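Side-chain contacts in sensor protein (Pseudomonas syringae pv. tomato, PDB 2R8R), which probably serves as an ATP-binding sensor histidine kinase of a two-component system that responds to potassium or osmotic conditions, here represented by its N-terminal P-loop NTPase-like domain: residues Lys19-Leu24 / Glu51-Gly56; Leu93-Ala98 / Thr104-Asp109; Arg137-Val142 / Gln194-Ala199. All coordinates share one frame; numbering follows the deposited sequence.

Contact 1. Residues Lys19-Leu24 / Glu51-Gly56. With SO4 (sulfate ion), chain C.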
ATOM      1  N   LYS A  19      -6.028   3.036  -4.879  1.00 12.64           N
ATOM      2  CA  LYS A  19      -5.949   2.013  -3.807  1.00 11.97           C
ATOM      3  C   LYS A  19      -6.216   2.576  -2.419  1.00 12.65           C
ATOM      4  O   LYS A  19      -7.040   2.033  -1.661  1.00 12.04           O
ATOM      5  CB  LYS A  19      -4.559   1.384  -3.779  1.00 11.69           C
ATOM      6  CG  LYS A  19      -4.132   0.616  -5.008  1.00 11.09           C
ATOM      7  CD  LYS A  19      -2.708  -0.003  -4.787  1.00 11.91           C
ATOM      8  CE  LYS A  19      -1.542   1.020  -4.632  1.00  9.81           C
ATOM      9  NZ  LYS A  19      -1.467   1.931  -5.855  1.00  9.56           N
ATOM     10  N   THR A  20      -5.505   3.656  -2.076  1.00 12.73           N
ATOM     11  CA  THR A  20      -5.641   4.256  -0.751  1.00 13.87           C
ATOM     12  C   THR A  20      -7.024   4.825  -0.496  1.00 13.78           C
ATOM     13  O   THR A  20      -7.611   4.575   0.545  1.00 13.99           O
ATOM     14  CB  THR A  20      -4.637   5.360  -0.533  1.00 13.73           C
ATOM     15  OG1 THR A  20      -3.351   4.774  -0.560  1.00 15.49           O
ATOM     16  CG2 THR A  20      -4.826   6.000   0.813  1.00 14.58           C
ATOM     17  N   TYR A  21      -7.558   5.551  -1.469  1.00 14.48           N
ATOM     18  CA  TYR A  21      -8.916   6.052  -1.381  1.00 14.27           C
ATOM     19  C   TYR A  21      -9.925   4.900  -1.144  1.00 13.91           C
ATOM     20  O   TYR A  21     -10.805   5.016  -0.282  1.00 15.03           O
ATOM     21  CB  TYR A  21      -9.263   6.824  -2.658  1.00 16.18           C
ATOM     22  CG  TYR A  21     -10.601   7.537  -2.583  1.00 18.16           C
ATOM     23  CD1 TYR A  21     -10.677   8.805  -2.034  1.00 21.54           C
ATOM     24  CD2 TYR A  21     -11.773   6.966  -3.068  1.00 19.68           C
ATOM     25  CE1 TYR A  21     -11.851   9.492  -1.947  1.00 20.93           C
ATOM     26  CE2 TYR A  21     -12.987   7.667  -2.983  1.00 20.92           C
ATOM     27  CZ  TYR A  21     -12.997   8.933  -2.406  1.00 20.65           C
ATOM     28  OH  TYR A  21     -14.141   9.711  -2.277  1.00 23.07           O
ATOM     29  N   ALA A  22      -9.805   3.816  -1.913  1.00 12.14           N
ATOM     30  CA  ALA A  22     -10.657   2.636  -1.748  1.00 12.84           C
ATOM     31  C   ALA A  22     -10.551   2.043  -0.337  1.00 13.02           C
ATOM     32  O   ALA A  22     -11.565   1.759   0.302  1.00 12.63           O
ATOM     33  CB  ALA A  22     -10.368   1.572  -2.811  1.00 11.01           C
HETATM   34  N   MSE A  23      -9.326   1.901   0.152  1.00 13.92           N
HETATM   35  CA  MSE A  23      -9.103   1.470   1.502  1.00 15.60           C
HETATM   36  C   MSE A  23      -9.770   2.383   2.564  1.00 15.28           C
HETATM   37  O   MSE A  23     -10.322   1.868   3.561  1.00 14.18           O
HETATM   38  CB  MSE A  23      -7.606   1.319   1.786  1.00 15.12           C
HETATM   39  CG  MSE A  23      -7.332   0.923   3.247  1.00 15.60           C
HETATM   40 SE   MSE A  23      -5.465   0.738   3.738  0.80 23.34          SE
HETATM   41  CE  MSE A  23      -4.878   2.596   3.456  1.00 14.40           C
ATOM     42  N   LEU A  24      -9.696   3.708   2.364  1.00 14.96           N
ATOM     43  CA  LEU A  24     -10.221   4.633   3.339  1.00 15.37           C
ATOM     44  C   LEU A  24     -11.745   4.650   3.337  1.00 16.04           C
ATOM     45  O   LEU A  24     -12.343   4.756   4.420  1.00 14.56           O
ATOM     46  CB  LEU A  24      -9.639   6.039   3.149  1.00 16.25           C
ATOM     47  CG  LEU A  24      -8.129   6.201   3.439  1.00 16.87           C
ATOM     48  CD1 LEU A  24      -7.759   7.671   3.277  1.00 18.77           C
ATOM     49  CD2 LEU A  24      -7.751   5.698   4.825  1.00 14.11           C
ATOM     50  N   GLU A  51      -6.986  13.025   1.966  1.00 25.04           N
ATOM     51  CA  GLU A  51      -6.724  13.700   3.222  1.00 25.53           C
ATOM     52  C   GLU A  51      -8.035  13.940   4.031  1.00 24.87           C
ATOM     53  O   GLU A  51      -8.064  13.738   5.258  1.00 23.66           O
ATOM     54  CB  GLU A  51      -5.905  14.981   2.949  1.00 25.94           C
ATOM     55  CG  GLU A  51      -5.255  15.633   4.182  1.00 29.92           C
ATOM     56  CD  GLU A  51      -4.478  14.671   5.143  1.00 34.00           C
ATOM     57  OE1 GLU A  51      -3.358  14.211   4.816  1.00 37.73           O
ATOM     58  OE2 GLU A  51      -4.984  14.400   6.261  1.00 38.07           O
ATOM     59  N   ALA A  52      -9.132  14.296   3.354  1.00 24.42           N
ATOM     60  CA  ALA A  52     -10.430  14.482   4.067  1.00 24.22           C
ATOM     61  C   ALA A  52     -11.027  13.163   4.600  1.00 23.69           C
ATOM     62  O   ALA A  52     -11.665  13.155   5.649  1.00 23.56           O
ATOM     63  CB  ALA A  52     -11.448  15.233   3.203  1.00 22.78           C
ATOM     64  N   LEU A  53     -10.839  12.048   3.895  1.00 23.49           N
ATOM     65  CA  LEU A  53     -11.247  10.755   4.459  1.00 23.65           C
ATOM     66  C   LEU A  53     -10.387  10.365   5.680  1.00 23.37           C
ATOM     67  O   LEU A  53     -10.891   9.906   6.701  1.00 24.02           O
ATOM     68  CB  LEU A  53     -11.215   9.653   3.396  1.00 23.70           C
ATOM     69  CG  LEU A  53     -12.344   9.720   2.361  1.00 23.65           C
ATOM     70  CD1 LEU A  53     -12.235   8.523   1.394  1.00 21.53           C
ATOM     71  CD2 LEU A  53     -13.710   9.784   3.063  1.00 19.78           C
ATOM     72  N   LEU A  54      -9.088  10.572   5.579  1.00 23.05           N
ATOM     73  CA  LEU A  54      -8.206  10.238   6.665  1.00 22.90           C
ATOM     74  C   LEU A  54      -8.512  11.036   7.942  1.00 23.38           C
ATOM     75  O   LEU A  54      -8.418  10.506   9.045  1.00 23.33           O
ATOM     76  CB  LEU A  54      -6.755  10.412   6.242  1.00 22.43           C
ATOM     77  CG  LEU A  54      -5.676  10.056   7.253  1.00 22.30           C
ATOM     78  CD1 LEU A  54      -5.843   8.601   7.730  1.00 19.62           C
ATOM     79  CD2 LEU A  54      -4.292  10.336   6.630  1.00 20.98           C
ATOM     80  N   ASN A  55      -8.872  12.293   7.792  1.00 24.09           N
ATOM     81  CA  ASN A  55      -9.139  13.145   8.943  1.00 24.73           C
ATOM     82  C   ASN A  55     -10.430  12.803   9.674  1.00 23.88           C
ATOM     83  O   ASN A  55     -10.625  13.263  10.787  1.00 24.20           O
ATOM     84  CB  ASN A  55      -9.102  14.641   8.549  1.00 25.50           C
ATOM     85  CG  ASN A  55      -7.648  15.157   8.340  1.00 29.86           C
ATOM     86  OD1 ASN A  55      -7.439  16.132   7.589  1.00 35.59           O
ATOM     87  ND2 ASN A  55      -6.639  14.504   9.005  1.00 28.75           N
ATOM     88  N   GLY A  56     -11.285  11.979   9.080  1.00 22.98           N
ATOM     89  CA  GLY A  56     -12.422  11.408   9.793  1.00 22.39           C
ATOM     90  C   GLY A  56     -12.187  10.089  10.536  1.00 22.28           C
ATOM     91  O   GLY A  56     -13.127   9.517  11.092  1.00 21.82           O
TER
HETATM   92  S   SO4 C 226      -3.096   4.982  -5.204  1.00 19.03           S
HETATM   93  O1  SO4 C 226      -1.685   5.205  -5.369  1.00 22.03           O
HETATM   94  O2  SO4 C 226      -3.922   6.054  -5.656  1.00 18.73           O
HETATM   95  O3  SO4 C 226      -3.268   3.723  -5.936  1.00 16.23           O
HETATM   96  O4  SO4 C 226      -3.390   4.967  -3.764  1.00 17.98           O
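Apolar packing between Leu24, Leu53, Leu54 and the ring of Tyr21 joins helix 19-32 to helix 48-54. The backbones come nearest at Leu24 and Leu53, where CA lies 6.3 Å from CA, and both CB atoms point across the gap, so that Leu24 CB and Leu53 CB meet at 4.0 Å. The CD1 methyl of Leu24 reaches on past this pair to Leu54, lying 3.9 Å from its backbone N and a little farther from its CB.

A CH-pi contact extends the apolar patch toward its more open side. Tyr21 holds CG anti to its own backbone N (chi1 -173°), which swings the ring toward Leu53, and the CD1 methyl of Leu53 sits over one face, 3.9 Å from the ring centroid and 28° off its normal. It is displaced toward CE1, its closest ring atom at 3.5 Å. Glu49 and Thr50 of helix 48-54 also touch Tyr21.

The polar interactions lie at the start of helix 19-32, where Lys19 and Thr20 fit the Walker A pattern of a P-loop NTPase: strand 7-12, a loop, then helix 19-32. Here a sulfate, probably from the crystallisation liquor, occupies what is consistent with a phosphate-binding site. Thr20 N donates to sulfate O4 almost straight (3.0 Å, 169°), while Lys19 N donates to O3. The lysine chain bends at chi3 and chi4, folding NZ back toward that same O3, where it is modelled unusually close, so the details of this bond are doubtful; a weak bond from NZ goes to O1. Gly16 N and Gly18 N complete the amide cradle, and Thr20 OG1 is hydrogen-bonded to Asp91.

Contact 2. Residues Leu93-Ala98 / Thr104-Asp109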
ATOM      1  N   LEU A  93       2.208  -2.565   1.552  1.00 14.77           N
ATOM      2  CA  LEU A  93       2.456  -3.893   2.102  1.00 14.93           C
ATOM      3  C   LEU A  93       3.912  -4.384   1.883  1.00 15.52           C
ATOM      4  O   LEU A  93       4.454  -5.138   2.717  1.00 16.25           O
ATOM      5  CB  LEU A  93       1.461  -4.870   1.435  1.00 14.16           C
ATOM      6  CG  LEU A  93       1.470  -6.374   1.709  1.00 14.17           C
ATOM      7  CD1 LEU A  93       1.322  -6.735   3.219  1.00 12.68           C
ATOM      8  CD2 LEU A  93       0.381  -7.024   0.878  1.00 13.45           C
ATOM      9  N   ALA A  94       4.499  -3.983   0.755  1.00 15.19           N
ATOM     10  CA  ALA A  94       5.914  -4.253   0.388  1.00 15.52           C
ATOM     11  C   ALA A  94       6.995  -3.326   0.997  1.00 15.41           C
ATOM     12  O   ALA A  94       8.165  -3.550   0.786  1.00 16.26           O
ATOM     13  CB  ALA A  94       6.066  -4.266  -1.138  1.00 15.01           C
ATOM     14  N   HIS A  95       6.606  -2.316   1.751  1.00 15.31           N
ATOM     15  CA  HIS A  95       7.548  -1.418   2.402  1.00 15.94           C
ATOM     16  C   HIS A  95       8.643  -2.093   3.225  1.00 17.00           C
ATOM     17  O   HIS A  95       8.400  -3.002   4.049  1.00 17.39           O
ATOM     18  CB  HIS A  95       6.747  -0.465   3.274  1.00 15.85           C
ATOM     19  CG  HIS A  95       7.544   0.600   3.962  1.00 14.94           C
ATOM     20  ND1 HIS A  95       7.925   1.771   3.338  1.00 16.75           N
ATOM     21  CD2 HIS A  95       7.918   0.729   5.252  1.00 13.74           C
ATOM     22  CE1 HIS A  95       8.538   2.554   4.212  1.00 13.43           C
ATOM     23  NE2 HIS A  95       8.551   1.937   5.377  1.00 16.00           N
ATOM     24  N   THR A  96       9.861  -1.625   3.004  1.00 18.06           N
ATOM     25  CA  THR A  96      11.020  -1.995   3.810  1.00 18.19           C
ATOM     26  C   THR A  96      11.154  -0.932   4.890  1.00 18.61           C
ATOM     27  O   THR A  96      11.255   0.247   4.572  1.00 19.40           O
ATOM     28  CB  THR A  96      12.292  -2.084   2.926  1.00 18.52           C
ATOM     29  OG1 THR A  96      12.153  -3.204   2.045  1.00 18.34           O
ATOM     30  CG2 THR A  96      13.576  -2.279   3.759  1.00 17.88           C
ATOM     31  N   ASN A  97      11.095  -1.346   6.157  1.00 18.52           N
ATOM     32  CA  ASN A  97      11.042  -0.419   7.282  1.00 18.08           C
ATOM     33  C   ASN A  97      12.343   0.368   7.500  1.00 18.01           C
ATOM     34  O   ASN A  97      13.400  -0.055   7.105  1.00 18.13           O
ATOM     35  CB  ASN A  97      10.697  -1.158   8.590  1.00 18.52           C
ATOM     36  CG  ASN A  97       9.297  -1.744   8.599  1.00 18.64           C
ATOM     37  OD1 ASN A  97       8.427  -1.317   7.852  1.00 21.12           O
ATOM     38  ND2 ASN A  97       9.078  -2.730   9.460  1.00 17.01           N
ATOM     39  N   ALA A  98      12.203   1.499   8.177  1.00 18.13           N
ATOM     40  CA  ALA A  98      13.260   2.409   8.540  1.00 18.11           C
ATOM     41  C   ALA A  98      14.251   1.678   9.401  1.00 19.21           C
ATOM     42  O   ALA A  98      13.837   0.856  10.230  1.00 20.23           O
ATOM     43  CB  ALA A  98      12.649   3.632   9.330  1.00 17.58           C
ATOM     44  N   THR A 104      12.408  -6.145   9.542  1.00 17.75           N
ATOM     45  CA  THR A 104      12.918  -5.704   8.249  1.00 17.72           C
ATOM     46  C   THR A 104      11.822  -5.094   7.372  1.00 17.61           C
ATOM     47  O   THR A 104      12.017  -4.034   6.750  1.00 17.87           O
ATOM     48  CB  THR A 104      13.585  -6.904   7.538  1.00 17.78           C
ATOM     49  OG1 THR A 104      14.681  -7.360   8.355  1.00 18.15           O
ATOM     50  CG2 THR A 104      14.135  -6.520   6.128  1.00 18.39           C
ATOM     51  N   LYS A 105      10.665  -5.754   7.354  1.00 16.99           N
ATOM     52  CA  LYS A 105       9.615  -5.481   6.403  1.00 15.73           C
ATOM     53  C   LYS A 105       8.329  -5.120   7.114  1.00 15.64           C
ATOM     54  O   LYS A 105       7.995  -5.671   8.166  1.00 15.85           O
ATOM     55  CB  LYS A 105       9.366  -6.718   5.530  1.00 15.27           C
ATOM     56  CG  LYS A 105      10.491  -7.137   4.603  1.00 16.14           C
ATOM     57  CD  LYS A 105      10.929  -6.126   3.529  1.00 16.37           C
ATOM     58  CE  LYS A 105       9.908  -5.973   2.401  1.00 19.83           C
ATOM     59  NZ  LYS A 105      10.336  -5.220   1.137  1.00 18.40           N
ATOM     60  N   ARG A 106       7.567  -4.221   6.507  1.00 16.03           N
ATOM     61  CA  ARG A 106       6.240  -3.868   7.015  1.00 15.30           C
ATOM     62  C   ARG A 106       5.235  -5.020   6.971  1.00 15.54           C
ATOM     63  O   ARG A 106       4.378  -5.065   7.809  1.00 14.99           O
ATOM     64  CB  ARG A 106       5.708  -2.671   6.275  1.00 15.47           C
ATOM     65  CG  ARG A 106       4.361  -2.174   6.747  1.00 15.22           C
ATOM     66  CD  ARG A 106       4.019  -0.883   6.007  1.00 14.96           C
ATOM     67  NE  ARG A 106       4.781   0.241   6.536  1.00 12.23           N
ATOM     68  CZ  ARG A 106       4.771   1.462   6.015  1.00 13.85           C
ATOM     69  NH1 ARG A 106       4.031   1.727   4.928  1.00 11.83           N
ATOM     70  NH2 ARG A 106       5.497   2.433   6.591  1.00 12.41           N
ATOM     71  N   TRP A 107       5.358  -5.955   6.018  1.00 16.15           N
ATOM     72  CA  TRP A 107       4.518  -7.143   6.012  1.00 16.08           C
ATOM     73  C   TRP A 107       4.646  -7.947   7.311  1.00 15.93           C
ATOM     74  O   TRP A 107       3.656  -8.464   7.783  1.00 14.69           O
ATOM     75  CB  TRP A 107       4.690  -8.018   4.760  1.00 16.72           C
ATOM     76  CG  TRP A 107       5.991  -8.783   4.562  1.00 18.03           C
ATOM     77  CD1 TRP A 107       6.988  -8.467   3.689  1.00 18.31           C
ATOM     78  CD2 TRP A 107       6.384 -10.020   5.186  1.00 18.87           C
ATOM     79  NE1 TRP A 107       7.984  -9.417   3.739  1.00 19.74           N
ATOM     80  CE2 TRP A 107       7.654 -10.368   4.664  1.00 20.36           C
ATOM     81  CE3 TRP A 107       5.794 -10.862   6.141  1.00 18.94           C
ATOM     82  CZ2 TRP A 107       8.344 -11.517   5.068  1.00 18.26           C
ATOM     83  CZ3 TRP A 107       6.480 -12.000   6.543  1.00 19.34           C
ATOM     84  CH2 TRP A 107       7.739 -12.311   6.011  1.00 18.30           C
ATOM     85  N   GLN A 108       5.838  -7.984   7.908  1.00 15.77           N
ATOM     86  CA  GLN A 108       6.026  -8.613   9.227  1.00 15.60           C
ATOM     87  C   GLN A 108       5.329  -7.874  10.349  1.00 14.47           C
ATOM     88  O   GLN A 108       4.824  -8.498  11.267  1.00 14.96           O
ATOM     89  CB  GLN A 108       7.506  -8.712   9.582  1.00 15.83           C
ATOM     90  CG  GLN A 108       8.284  -9.603   8.707  1.00 15.73           C
ATOM     91  CD  GLN A 108       9.770  -9.484   8.976  1.00 17.11           C
ATOM     92  OE1 GLN A 108      10.464  -8.835   8.220  1.00 15.92           O
ATOM     93  NE2 GLN A 108      10.254 -10.079  10.095  1.00 20.31           N
ATOM     94  N   ASP A 109       5.349  -6.547  10.308  1.00 14.04           N
ATOM     95  CA  ASP A 109       4.554  -5.729  11.209  1.00 14.39           C
ATOM     96  C   ASP A 109       3.076  -6.127  11.154  1.00 14.39           C
ATOM     97  O   ASP A 109       2.416  -6.297  12.167  1.00 14.97           O
ATOM     98  CB  ASP A 109       4.631  -4.245  10.826  1.00 14.88           C
ATOM     99  CG  ASP A 109       6.024  -3.607  11.034  1.00 16.62           C
ATOM    100  OD1 ASP A 109       6.979  -4.257  11.562  1.00 16.71           O
ATOM    101  OD2 ASP A 109       6.124  -2.414  10.670  1.00 12.79           O
TER
HETATM  102  O   HOH W   1       6.845  -5.173   3.645  1.00 14.61           O
HETATM  103  O   HOH W   2      14.570  -2.579   7.127  1.00 40.00           O
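The guanidinium of Arg106 lies flat on the imidazole of His95 in the tightly packed part of this contact, with centres 3.7 Å apart and planes 24° from parallel. The overlap is offset: His95 CD2 sits over the guanidinium, with NH2 3.2 Å away. Glu74 ties the stack together from outside, forming a salt bridge with Arg106 NH2 and accepting from His95 NE2, while Arg106 NH1 reaches Asp91 O. These partners hold both planes in place, and the carboxylate probably offsets the arginine charge.

Beside the stack, Arg106 N donates to His95 O in a nearly straight bond (2.9 Å, 174°), and Asn97 N donates to Thr104 O. The two bonds frame a single beta bridge between Thr96 and Lys105, which closes the loop between strand 87-90 and helix 106-115 just before the helix begins; Lys105 is its N-cap residue. Bent at chi2 and chi3, the Lys105 chain curls back so that NZ donates to Ala94 O at 2.8 Å and to Thr96 OG1 at 2.9 Å, with Thr147 O as a further acceptor. One water donates to Leu93 O and His95 O and accepts from Trp107 N, bridging the loop to the first turn of the helix, where buried Leu93 rests CD1 3.9 Å from Trp107 CB. Asn97 ND2 adds a weak bond to OD2 of Asp109, whose OD1 is held by His103; ND2 also donates to His103 O.

The exposed Thr104 marks the more open side, where a second water joins Asn97 O to Thr104 O and Thr104 turns its CB away from the loop.

Contact 3. Residues Arg137-Val142 / Gln194-Ala199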
ATOM      1  N   ARG A 137      11.020  -5.536 -14.382  1.00 30.84           N
ATOM      2  CA  ARG A 137      12.285  -4.902 -14.776  1.00 31.12           C
ATOM      3  C   ARG A 137      12.512  -5.002 -16.298  1.00 30.88           C
ATOM      4  O   ARG A 137      12.981  -4.055 -16.911  1.00 30.15           O
ATOM      5  CB  ARG A 137      13.457  -5.532 -14.010  1.00 31.02           C
ATOM      6  CG  ARG A 137      14.851  -4.898 -14.252  1.00 31.66           C
ATOM      7  CD  ARG A 137      15.876  -5.463 -13.224  1.00 31.66           C
ATOM      8  NE  ARG A 137      17.274  -5.266 -13.594  0.50 31.33           N
ATOM      9  CZ  ARG A 137      18.313  -5.839 -12.973  0.50 31.53           C
ATOM     10  NH1 ARG A 137      18.129  -6.662 -11.940  0.50 30.66           N
ATOM     11  NH2 ARG A 137      19.552  -5.595 -13.387  0.50 31.05           N
ATOM     12  N   GLY A 138      12.150  -6.146 -16.877  1.00 30.96           N
ATOM     13  CA  GLY A 138      12.254  -6.380 -18.306  1.00 31.89           C
ATOM     14  C   GLY A 138      11.357  -5.475 -19.125  1.00 33.01           C
ATOM     15  O   GLY A 138      11.677  -5.129 -20.247  1.00 33.15           O
ATOM     16  N   ILE A 139      10.225  -5.090 -18.552  1.00 34.10           N
ATOM     17  CA  ILE A 139       9.249  -4.277 -19.240  1.00 34.62           C
ATOM     18  C   ILE A 139       9.616  -2.814 -19.041  1.00 33.97           C
ATOM     19  O   ILE A 139       9.790  -2.099 -20.007  1.00 33.73           O
ATOM     20  CB  ILE A 139       7.820  -4.601 -18.717  1.00 35.31           C
ATOM     21  CG1 ILE A 139       7.304  -5.859 -19.411  1.00 36.10           C
ATOM     22  CG2 ILE A 139       6.819  -3.430 -18.927  1.00 35.77           C
ATOM     23  CD1 ILE A 139       6.056  -6.411 -18.724  1.00 35.58           C
ATOM     24  N   THR A 140       9.773  -2.389 -17.790  1.00 33.72           N
ATOM     25  CA  THR A 140       9.925  -0.970 -17.466  1.00 33.18           C
ATOM     26  C   THR A 140      11.361  -0.451 -17.488  1.00 33.13           C
ATOM     27  O   THR A 140      11.567   0.763 -17.545  1.00 33.89           O
ATOM     28  CB  THR A 140       9.339  -0.641 -16.056  1.00 33.27           C
ATOM     29  OG1 THR A 140      10.106  -1.318 -15.062  1.00 33.50           O
ATOM     30  CG2 THR A 140       7.870  -1.044 -15.935  1.00 31.55           C
ATOM     31  N   GLY A 141      12.341  -1.352 -17.418  1.00 32.95           N
ATOM     32  CA  GLY A 141      13.742  -0.990 -17.206  1.00 32.33           C
ATOM     33  C   GLY A 141      14.057  -0.429 -15.814  1.00 32.50           C
ATOM     34  O   GLY A 141      15.200  -0.037 -15.549  1.00 31.58           O
ATOM     35  N   VAL A 142      13.056  -0.390 -14.920  1.00 32.43           N
ATOM     36  CA  VAL A 142      13.255   0.088 -13.546  1.00 31.84           C
ATOM     37  C   VAL A 142      13.306  -1.116 -12.592  1.00 32.41           C
ATOM     38  O   VAL A 142      12.459  -2.024 -12.655  1.00 32.72           O
ATOM     39  CB  VAL A 142      12.164   1.128 -13.083  1.00 31.65           C
ATOM     40  CG1 VAL A 142      12.514   1.732 -11.700  1.00 29.49           C
ATOM     41  CG2 VAL A 142      11.994   2.250 -14.095  1.00 31.65           C
ATOM     42  N   GLN A 194       2.011   4.100 -21.735  1.00 26.25           N
ATOM     43  CA  GLN A 194       0.812   3.350 -22.125  1.00 25.83           C
ATOM     44  C   GLN A 194       1.121   1.863 -22.170  1.00 24.88           C
ATOM     45  O   GLN A 194       0.395   1.048 -21.632  1.00 24.59           O
ATOM     46  CB  GLN A 194       0.364   3.871 -23.512  1.00 25.92           C
ATOM     47  CG  GLN A 194      -0.841   3.186 -24.145  1.00 28.00           C
ATOM     48  CD  GLN A 194      -2.121   3.345 -23.340  1.00 30.96           C
ATOM     49  OE1 GLN A 194      -2.362   4.385 -22.730  1.00 35.66           O
ATOM     50  NE2 GLN A 194      -2.956   2.317 -23.352  1.00 31.71           N
ATOM     51  N   THR A 195       2.213   1.522 -22.840  1.00 24.64           N
ATOM     52  CA  THR A 195       2.631   0.134 -22.988  1.00 24.18           C
ATOM     53  C   THR A 195       2.904  -0.515 -21.637  1.00 23.34           C
ATOM     54  O   THR A 195       2.435  -1.615 -21.396  1.00 23.68           O
ATOM     55  CB  THR A 195       3.895   0.016 -23.896  1.00 24.73           C
ATOM     56  OG1 THR A 195       3.503   0.123 -25.270  1.00 25.04           O
ATOM     57  CG2 THR A 195       4.583  -1.326 -23.698  1.00 25.51           C
ATOM     58  N   ASN A 196       3.700   0.131 -20.786  1.00 22.28           N
ATOM     59  CA  ASN A 196       4.050  -0.439 -19.486  1.00 22.17           C
ATOM     60  C   ASN A 196       2.855  -0.575 -18.527  1.00 21.96           C
ATOM     61  O   ASN A 196       2.685  -1.604 -17.867  1.00 21.61           O
ATOM     62  CB  ASN A 196       5.137   0.412 -18.813  1.00 23.21           C
ATOM     63  CG  ASN A 196       6.499   0.285 -19.487  1.00 22.74           C
ATOM     64  OD1 ASN A 196       6.718  -0.612 -20.295  1.00 26.17           O
ATOM     65  ND2 ASN A 196       7.419   1.198 -19.151  1.00 20.38           N
ATOM     66  N   LEU A 197       2.012   0.452 -18.485  1.00 21.47           N
ATOM     67  CA  LEU A 197       0.846   0.450 -17.611  1.00 21.45           C
ATOM     68  C   LEU A 197      -0.207  -0.580 -18.059  1.00 21.23           C
ATOM     69  O   LEU A 197      -0.898  -1.152 -17.232  1.00 22.33           O
ATOM     70  CB  LEU A 197       0.253   1.875 -17.501  1.00 21.20           C
ATOM     71  CG  LEU A 197       1.128   2.920 -16.786  1.00 21.77           C
ATOM     72  CD1 LEU A 197       0.580   4.375 -16.989  1.00 19.50           C
ATOM     73  CD2 LEU A 197       1.327   2.587 -15.275  1.00 17.55           C
ATOM     74  N   THR A 198      -0.314  -0.825 -19.352  1.00 20.97           N
ATOM     75  CA  THR A 198      -1.166  -1.876 -19.894  1.00 20.37           C
ATOM     76  C   THR A 198      -0.675  -3.244 -19.445  1.00 20.51           C
ATOM     77  O   THR A 198      -1.473  -4.102 -19.019  1.00 20.74           O
ATOM     78  CB  THR A 198      -1.180  -1.823 -21.446  1.00 20.93           C
ATOM     79  OG1 THR A 198      -1.849  -0.624 -21.857  1.00 21.14           O
ATOM     80  CG2 THR A 198      -1.876  -3.038 -22.055  1.00 18.09           C
ATOM     81  N   ALA A 199       0.644  -3.430 -19.530  1.00 19.67           N
ATOM     82  CA  ALA A 199       1.298  -4.657 -19.109  1.00 18.90           C
ATOM     83  C   ALA A 199       1.064  -4.908 -17.614  1.00 18.49           C
ATOM     84  O   ALA A 199       0.715  -5.991 -17.221  1.00 18.81           O
ATOM     85  CB  ALA A 199       2.828  -4.578 -19.439  1.00 18.92           C
TER
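Ile139 and Asn196 run alongside one another, pointing opposite ways, and the CG2 methyl of Ile139 comes to 3.1 Å from Asn196 OD1, a close meeting of a methyl group with an amide oxygen. The other branch of the isoleucine goes elsewhere: its CD1 rests on Ala199 CB at 3.8 Å, three residues on along helix 194-209. Ile139 therefore spans Asn196 and Ala199 with its two arms. Thr140 takes the amide nitrogen side, its CG2 lying 3.9 Å from Asn196 ND2 and its CA slightly nearer.

Asn196 is set by the turn just before its helix: Thr193 OG1 accepts from Asn196 N, and ND2 makes a weak hydrogen bond to Phe191 O. Its CG stands beside the backbone N (chi1 -71°), bringing the amide across to the facing helix. Thr140 is positioned by its own helix end, where OG1 is tied to Val136 O and accepts from Val142 N at 3.1 Å and 160°, which fixes the rotation of the side chain and turns CG2 toward the asparagine.

That last bond forms an ST turn at the C-terminal end of helix 133-140, where Gly141 leaves helical geometry with positive phi. On another face of helix 194-209, Leu197 packs on Ala14. The arrangement is plain helix-to-helix packing, setting the last residues of helix 133-140 against the first turns of helix 194-209.

From the N terminus, the chain enters helix 19-32, passes through strand 37-39 and returns with helix 48-54, where contact 1 closes its loop against the start of the first helix. Contact 2 follows strand 87-90 and closes a much shorter loop, leading straight into helix 106-115. Contact 3 spans the longest separation, bringing helix 194-209 back to the end of helix 133-140. The three lie in series, neither nested nor crossing. Contacts 1 and 2 sit on opposite sides of the chain's centre, about 21 Å apart between centres, while contact 3 joins two helices farther out, its centre about 28 Å from that of contact 1.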